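Probable aromatic acid decarboxylase (Escherichia coli, PDB 1SBZ) is an FMN-dependent decarboxylase of the UbiX/Pad1 family that assembles as a homododecamer. Local coordinates at the interface of chains A and B and the interface of chains A and C. Numbering follows the deposited sequence. Chains: chain A/B/C, Probable aromatic acid decarboxylase.

Contact 1: the interface of chains A and B. Residues chain A 150-152, 183; chain B 11-12, 45-46.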
loop_
_atom_site.group_PDB
_atom_site.type_symbol
_atom_site.label_atom_id
_atom_site.label_comp_id
_atom_site.label_asym_id
_atom_site.label_seq_id
_atom_site.Cartn_x
_atom_site.Cartn_y
_atom_site.Cartn_z
ATOM N N ALA A 150 -24.284 10.614 24.487
ATOM C CA ALA A 150 -24.785 11.864 23.931
ATOM C C ALA A 150 -25.268 12.759 25.073
ATOM O O ALA A 150 -25.775 12.269 26.083
ATOM C CB ALA A 150 -25.903 11.595 22.938
ATOM N N PHE A 151 -25.111 14.068 24.913
ATOM C CA PHE A 151 -25.488 15.010 25.964
ATOM C C PHE A 151 -26.563 16.012 25.547
ATOM O O PHE A 151 -27.124 16.703 26.400
ATOM C CB PHE A 151 -24.254 15.752 26.478
ATOM C CG PHE A 151 -23.331 14.901 27.297
ATOM C CD1 PHE A 151 -22.329 14.150 26.687
ATOM C CD2 PHE A 151 -23.455 14.854 28.678
ATOM C CE1 PHE A 151 -21.461 13.364 27.445
ATOM C CE2 PHE A 151 -22.595 14.071 29.444
ATOM C CZ PHE A 151 -21.594 13.326 28.824
ATOM N N TYR A 152 -26.847 16.077 24.244
ATOM C CA TYR A 152 -27.795 17.039 23.678
ATOM C C TYR A 152 -29.237 16.829 24.143
ATOM O O TYR A 152 -30.034 17.768 24.146
ATOM C CB TYR A 152 -27.730 17.033 22.142
ATOM C CG TYR A 152 -28.199 15.743 21.490
ATOM C CD1 TYR A 152 -27.287 14.758 21.107
ATOM C CD2 TYR A 152 -29.556 15.514 21.241
ATOM C CE1 TYR A 152 -27.713 13.572 20.506
ATOM C CE2 TYR A 152 -29.992 14.334 20.643
ATOM C CZ TYR A 152 -29.068 13.368 20.278
ATOM O OH TYR A 152 -29.504 12.202 19.683
ATOM N N TRP A 183 -32.555 13.408 18.164
ATOM C CA TRP A 183 -32.381 14.792 17.737
ATOM C C TRP A 183 -33.448 15.199 16.732
ATOM O O TRP A 183 -33.823 14.425 15.843
ATOM C CB TRP A 183 -30.986 15.012 17.146
ATOM C CG TRP A 183 -30.732 16.406 16.607
ATOM C CD1 TRP A 183 -30.768 16.801 15.297
ATOM C CD2 TRP A 183 -30.405 17.578 17.365
ATOM N NE1 TRP A 183 -30.478 18.141 15.196
ATOM C CE2 TRP A 183 -30.253 18.644 16.450
ATOM C CE3 TRP A 183 -30.224 17.838 18.731
ATOM C CZ2 TRP A 183 -29.927 19.946 16.856
ATOM C CZ3 TRP A 183 -29.900 19.134 19.132
ATOM C CH2 TRP A 183 -29.755 20.169 18.196
ATOM N N THR B 11 -21.354 16.632 20.583
ATOM C CA THR B 11 -22.103 16.509 21.831
ATOM C C THR B 11 -21.139 16.026 22.918
ATOM O O THR B 11 -20.283 15.181 22.659
ATOM C CB THR B 11 -23.350 15.601 21.668
ATOM O OG1 THR B 11 -24.053 15.525 22.911
ATOM C CG2 THR B 11 -22.975 14.158 21.389
ATOM N N GLY B 12 -21.231 16.605 24.110
ATOM C CA GLY B 12 -20.256 16.314 25.160
ATOM C C GLY B 12 -19.487 17.532 25.623
ATOM O O GLY B 12 -18.369 17.420 26.131
ATOM N N LEU B 45 -26.346 24.522 25.036
ATOM C CA LEU B 45 -27.429 23.547 24.978
ATOM C C LEU B 45 -27.290 22.473 26.053
ATOM O O LEU B 45 -28.298 21.968 26.558
ATOM C CB LEU B 45 -27.506 22.897 23.590
ATOM C CG LEU B 45 -28.533 21.769 23.402
ATOM C CD1 LEU B 45 -29.972 22.307 23.335
ATOM C CD2 LEU B 45 -28.214 20.932 22.168
ATOM N N GLU B 46 -26.050 22.143 26.409
ATOM C CA GLU B 46 -25.764 20.962 27.229
ATOM C C GLU B 46 -25.274 21.245 28.653
ATOM O O GLU B 46 -25.277 20.345 29.491
ATOM C CB GLU B 46 -24.755 20.051 26.514
ATOM C CG GLU B 46 -25.235 19.501 25.181
ATOM C CD GLU B 46 -24.180 18.670 24.461
ATOM O OE1 GLU B 46 -23.045 18.542 24.978
ATOM O OE2 GLU B 46 -24.496 18.139 23.376
HETATM O O HOH W 1 -26.337 17.501 29.100
#
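The phenyl ring of A:Phe151 has B:Gly12 off one face, displaced beyond the rim, with CD1 3.4 Å from B:Gly12 CA. In the ring plane, at the edge, lies water 1, which joins A:Phe151 O to B:Glu46 O. The second flat group is the B:Glu46 carboxylate. A:Phe151 CB stands over one of its faces, 3.5 Å from B:Glu46 CD, and the hydroxyl OG1 of B:Thr11 reaches B:Glu46 OE2 (2.7 Å) from that same side, tilted 41° out of the plane. B:Gly12 N uses the syn lone pair of B:Glu46 OE1 at 2.8 Å, so two bonds from the 11-12 segment fix the carboxylate at the end of helix 37-46. Having donated to B:Glu46, B:Thr11 OG1 accepts A:Phe151 N across the interface at 2.7 Å (160° at H); a weaker bond comes from A:Tyr152 N. The chi1 of -179° at B:Thr11 puts OG1 opposite the backbone N, toward A:Phe151 N, and leaves the methyl CG2 facing A:Ala150. Farther along, B:Leu45 CD2 touches both A:Tyr152 CB and A:Trp183 CZ3, each at 3.9 Å. Because B:Thr11 and B:Leu45 also line the FMN pocket, this patch probably lets one subunit steady the flavin site of its two-fold partner.

Contact 2: the interface of chains A and C. Residues chain A 94-96, 137, 140; chain C 129, 132.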
loop_
_atom_site.group_PDB
_atom_site.type_symbol
_atom_site.label_atom_id
_atom_site.label_comp_id
_atom_site.label_asym_id
_atom_site.label_seq_id
_atom_site.Cartn_x
_atom_site.Cartn_y
_atom_site.Cartn_z
ATOM N N ILE A 94 -11.862 -11.386 15.377
ATOM C CA ILE A 94 -12.738 -11.285 14.205
ATOM C C ILE A 94 -11.961 -10.732 13.007
ATOM O O ILE A 94 -12.047 -11.262 11.898
ATOM C CB ILE A 94 -14.001 -10.422 14.536
ATOM C CG1 ILE A 94 -14.905 -11.145 15.548
ATOM C CG2 ILE A 94 -14.807 -10.110 13.284
ATOM C CD1 ILE A 94 -15.996 -10.237 16.175
ATOM N N ARG A 95 -11.178 -9.684 13.235
ATOM C CA ARG A 95 -10.426 -9.051 12.145
ATOM C C ARG A 95 -9.442 -10.047 11.521
ATOM O O ARG A 95 -9.323 -10.134 10.296
ATOM C CB ARG A 95 -9.698 -7.797 12.648
ATOM C CG ARG A 95 -8.983 -6.983 11.552
ATOM C CD ARG A 95 -7.585 -7.491 11.167
ATOM N NE ARG A 95 -7.047 -6.798 9.989
ATOM C CZ ARG A 95 -7.283 -7.144 8.720
ATOM N NH1 ARG A 95 -8.066 -8.179 8.420
ATOM N NH2 ARG A 95 -6.731 -6.443 7.733
ATOM N N ALA A 96 -8.750 -10.794 12.376
ATOM C CA ALA A 96 -7.770 -11.783 11.944
ATOM C C ALA A 96 -8.432 -13.012 11.309
ATOM O O ALA A 96 -7.813 -13.706 10.480
ATOM C CB ALA A 96 -6.899 -12.200 13.128
ATOM N N LEU A 137 -12.200 -3.930 9.522
ATOM C CA LEU A 137 -13.573 -4.426 9.571
ATOM C C LEU A 137 -14.590 -3.399 9.047
ATOM O O LEU A 137 -15.548 -3.776 8.366
ATOM C CB LEU A 137 -13.939 -4.924 10.980
ATOM C CG LEU A 137 -13.232 -6.220 11.415
ATOM C CD1 LEU A 137 -13.411 -6.476 12.899
ATOM C CD2 LEU A 137 -13.723 -7.411 10.597
HETATM N N MSE A 140 -15.169 -3.488 5.398
HETATM C CA MSE A 140 -15.951 -4.657 5.003
HETATM C C MSE A 140 -17.441 -4.494 5.293
HETATM O O MSE A 140 -18.216 -5.432 5.104
HETATM C CB MSE A 140 -15.446 -5.894 5.735
HETATM C CG MSE A 140 -14.018 -6.269 5.424
HETATM SE SE MSE A 140 -13.459 -7.828 6.444
HETATM C CE MSE A 140 -15.026 -8.991 6.176
ATOM N N ILE C 129 -11.898 -11.602 4.642
ATOM C CA ILE C 129 -10.901 -12.071 5.600
ATOM C C ILE C 129 -10.255 -13.379 5.148
ATOM O O ILE C 129 -9.033 -13.503 5.197
ATOM C CB ILE C 129 -11.511 -12.233 7.006
ATOM C CG1 ILE C 129 -12.025 -10.885 7.521
ATOM C CG2 ILE C 129 -10.476 -12.810 7.977
ATOM C CD1 ILE C 129 -12.907 -11.001 8.736
ATOM N N GLU C 132 -7.944 -12.648 2.113
ATOM C CA GLU C 132 -6.768 -11.941 2.626
ATOM C C GLU C 132 -5.730 -12.914 3.142
ATOM O O GLU C 132 -4.564 -12.826 2.781
ATOM C CB GLU C 132 -7.146 -11.018 3.791
ATOM C CG GLU C 132 -7.672 -9.658 3.393
ATOM C CD GLU C 132 -7.809 -8.716 4.577
ATOM O OE1 GLU C 132 -7.443 -7.534 4.427
ATOM O OE2 GLU C 132 -8.290 -9.144 5.653
#
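A:Arg95 and C:Glu132 form a salt bridge between subunits of this UbiX/Pad1-family flavoprotein, joining the end of helix 88-96 to helix 128-139. The guanidinium NH1 donates to carboxylate OE2 of C:Glu132 at 2.9 Å, nearly straight at 169°. The acceptor lies almost in the guanidinium plane and is met on its syn side, while the two planes are turned 28° apart. A:Arg95 NH2 remains 3.6 Å from C:Glu132 OE1, which argues against a symmetric two-pronged pairing. Beside the ion pair, C:Ile129 presents CG1 to the selenium of A:Met140 (a selenomethionine) at 3.5 Å, the side chains crossing at about a right angle. C:Ile129 CD1 reaches the carbonyl of A:Ile94, 3.3 Å from its O, and CG2 faces the carbonyls of A:Arg95 and A:Ala96, so an apolar branch packs against the last turn of the A helix. Farther out, A:Leu137 CD2 approaches C:Ile129 CD1 at 4.1 Å. Bends at chi2 and again at the last torsion, before the guanidinium, bring A:Arg95 NH1 to 3.0 Å from its own carbonyl O; this helix-end oxygen may help to orient the guanidinium. A bend at chi3 carries A:Met140 CE back alongside C:Ile129.

Contact 3: the interface of chains A and B. Residues chain A 127-128, 131; chain B 134-135, 138-139, 144.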
loop_
_atom_site.group_PDB
_atom_site.type_symbol
_atom_site.label_atom_id
_atom_site.label_comp_id
_atom_site.label_asym_id
_atom_site.label_seq_id
_atom_site.Cartn_x
_atom_site.Cartn_y
_atom_site.Cartn_z
ATOM N N SER A 127 -5.731 2.322 21.004
ATOM C CA SER A 127 -4.377 2.259 20.445
ATOM C C SER A 127 -4.383 2.119 18.917
ATOM O O SER A 127 -5.431 1.927 18.306
ATOM C CB SER A 127 -3.614 1.090 21.049
ATOM O OG SER A 127 -4.046 -0.126 20.474
ATOM N N THR A 128 -3.197 2.198 18.318
ATOM C CA THR A 128 -3.011 2.005 16.881
ATOM C C THR A 128 -3.514 0.640 16.419
ATOM O O THR A 128 -4.111 0.529 15.356
ATOM C CB THR A 128 -1.530 2.163 16.520
ATOM O OG1 THR A 128 -1.150 3.527 16.722
ATOM C CG2 THR A 128 -1.304 1.944 15.008
ATOM N N LEU A 131 -7.402 0.685 16.357
ATOM C CA LEU A 131 -7.921 1.469 15.232
ATOM C C LEU A 131 -7.721 0.783 13.878
ATOM O O LEU A 131 -8.594 0.829 13.010
ATOM C CB LEU A 131 -7.330 2.888 15.269
ATOM C CG LEU A 131 -7.820 3.721 16.472
ATOM C CD1 LEU A 131 -6.897 4.876 16.837
ATOM C CD2 LEU A 131 -9.239 4.246 16.212
HETATM N N MSE B 134 -8.497 8.743 12.378
HETATM C CA MSE B 134 -8.052 8.406 13.718
HETATM C C MSE B 134 -6.803 7.542 13.667
HETATM O O MSE B 134 -5.864 7.784 14.408
HETATM C CB MSE B 134 -9.165 7.699 14.503
HETATM C CG MSE B 134 -10.299 8.635 14.898
HETATM SE SE MSE B 134 -11.925 7.705 15.480
HETATM C CE MSE B 134 -11.352 7.022 17.132
ATOM N N LEU B 135 -6.800 6.542 12.783
ATOM C CA LEU B 135 -5.642 5.666 12.627
ATOM C C LEU B 135 -4.393 6.450 12.204
ATOM O O LEU B 135 -3.339 6.289 12.791
ATOM C CB LEU B 135 -5.929 4.522 11.642
ATOM C CG LEU B 135 -4.750 3.558 11.410
ATOM C CD1 LEU B 135 -4.265 2.914 12.709
ATOM C CD2 LEU B 135 -5.105 2.495 10.376
ATOM N N SER B 138 -3.161 8.498 15.104
ATOM C CA SER B 138 -2.634 7.559 16.102
ATOM C C SER B 138 -1.218 7.056 15.794
ATOM O O SER B 138 -0.388 6.937 16.708
ATOM C CB SER B 138 -3.585 6.375 16.278
ATOM O OG SER B 138 -3.085 5.475 17.253
ATOM N N ARG B 139 -0.948 6.746 14.519
ATOM C CA ARG B 139 0.405 6.350 14.075
ATOM C C ARG B 139 1.469 7.416 14.358
ATOM O O ARG B 139 2.668 7.113 14.419
ATOM C CB ARG B 139 0.406 5.972 12.583
ATOM C CG ARG B 139 -0.297 4.659 12.311
ATOM C CD ARG B 139 -0.361 4.191 10.851
ATOM N NE ARG B 139 -0.661 2.760 10.849
ATOM C CZ ARG B 139 -1.406 2.107 9.969
ATOM N NH1 ARG B 139 -1.987 2.731 8.939
ATOM N NH2 ARG B 139 -1.568 0.798 10.133
HETATM N N MSE B 144 -5.780 8.927 21.425
HETATM C CA MSE B 144 -7.206 8.850 21.146
HETATM C C MSE B 144 -7.899 8.369 22.409
HETATM O O MSE B 144 -7.827 7.185 22.755
HETATM C CB MSE B 144 -7.476 7.870 20.008
HETATM C CG MSE B 144 -6.916 8.316 18.668
HETATM SE SE MSE B 144 -7.900 9.851 17.948
HETATM C CE MSE B 144 -9.508 9.128 17.991
#
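At A:Thr128, which faces B:Ser138, the backbone passes from extended to helical, psi falling from 173° at A:Ser127 to -40°, and helix 128-138 begins. The two side-chain hydroxyls are hydrogen-bonded, A:Thr128 OG1 to B:Ser138 OG at 2.8 Å, with the donor not decided. B:Ser138 carries OG anti to its backbone N (chi1 -179°), which also sets this oxygen 3.4 Å from A:Thr128 N at the helix start. The methyl branch of A:Thr128 points elsewhere: CG2 touches B:Leu135 CD1 at 3.9 Å and B:Arg139 CG at 4.0 Å, crossing both side chains at about a right angle. One turn on, A:Leu131 divides its contacts between its two methyls. Its CD2 meets B:Met134 CE at 3.6 Å, whereas CD1 packs on B:Ser138 CB at 3.7 Å and also reaches CG of B:Met144; both methionines are selenomethionine. Within chain B, B:Leu135 CD2 lies 3.3 Å above the guanidinium plane of B:Arg139, toward its rim, and thus packs against the arginine that flanks A:Thr128. In the fold, the first turn of helix 128-138 in one subunit rests on the last turns of helix 128-139 in the other, with short strand 143-144 of that second subunit beside them.

Contacts 1 and 3 belong to the same two-fold interface of chains A and B, with their C-alpha centres about 25 Å apart, so the dimer is held both beside the flavin pocket and along its helix pair. Contact 2 joins chain A to chain C, about 18 Å from contact 3 and 34 Å from contact 1. The helix starting at residue 128 serves both interfaces: residues 128 and 131 face the partner in contact 3, while 129 and 132 do so in contact 2. Because every copy carries both surfaces, this helix can link two-fold pairs into the homododecamer.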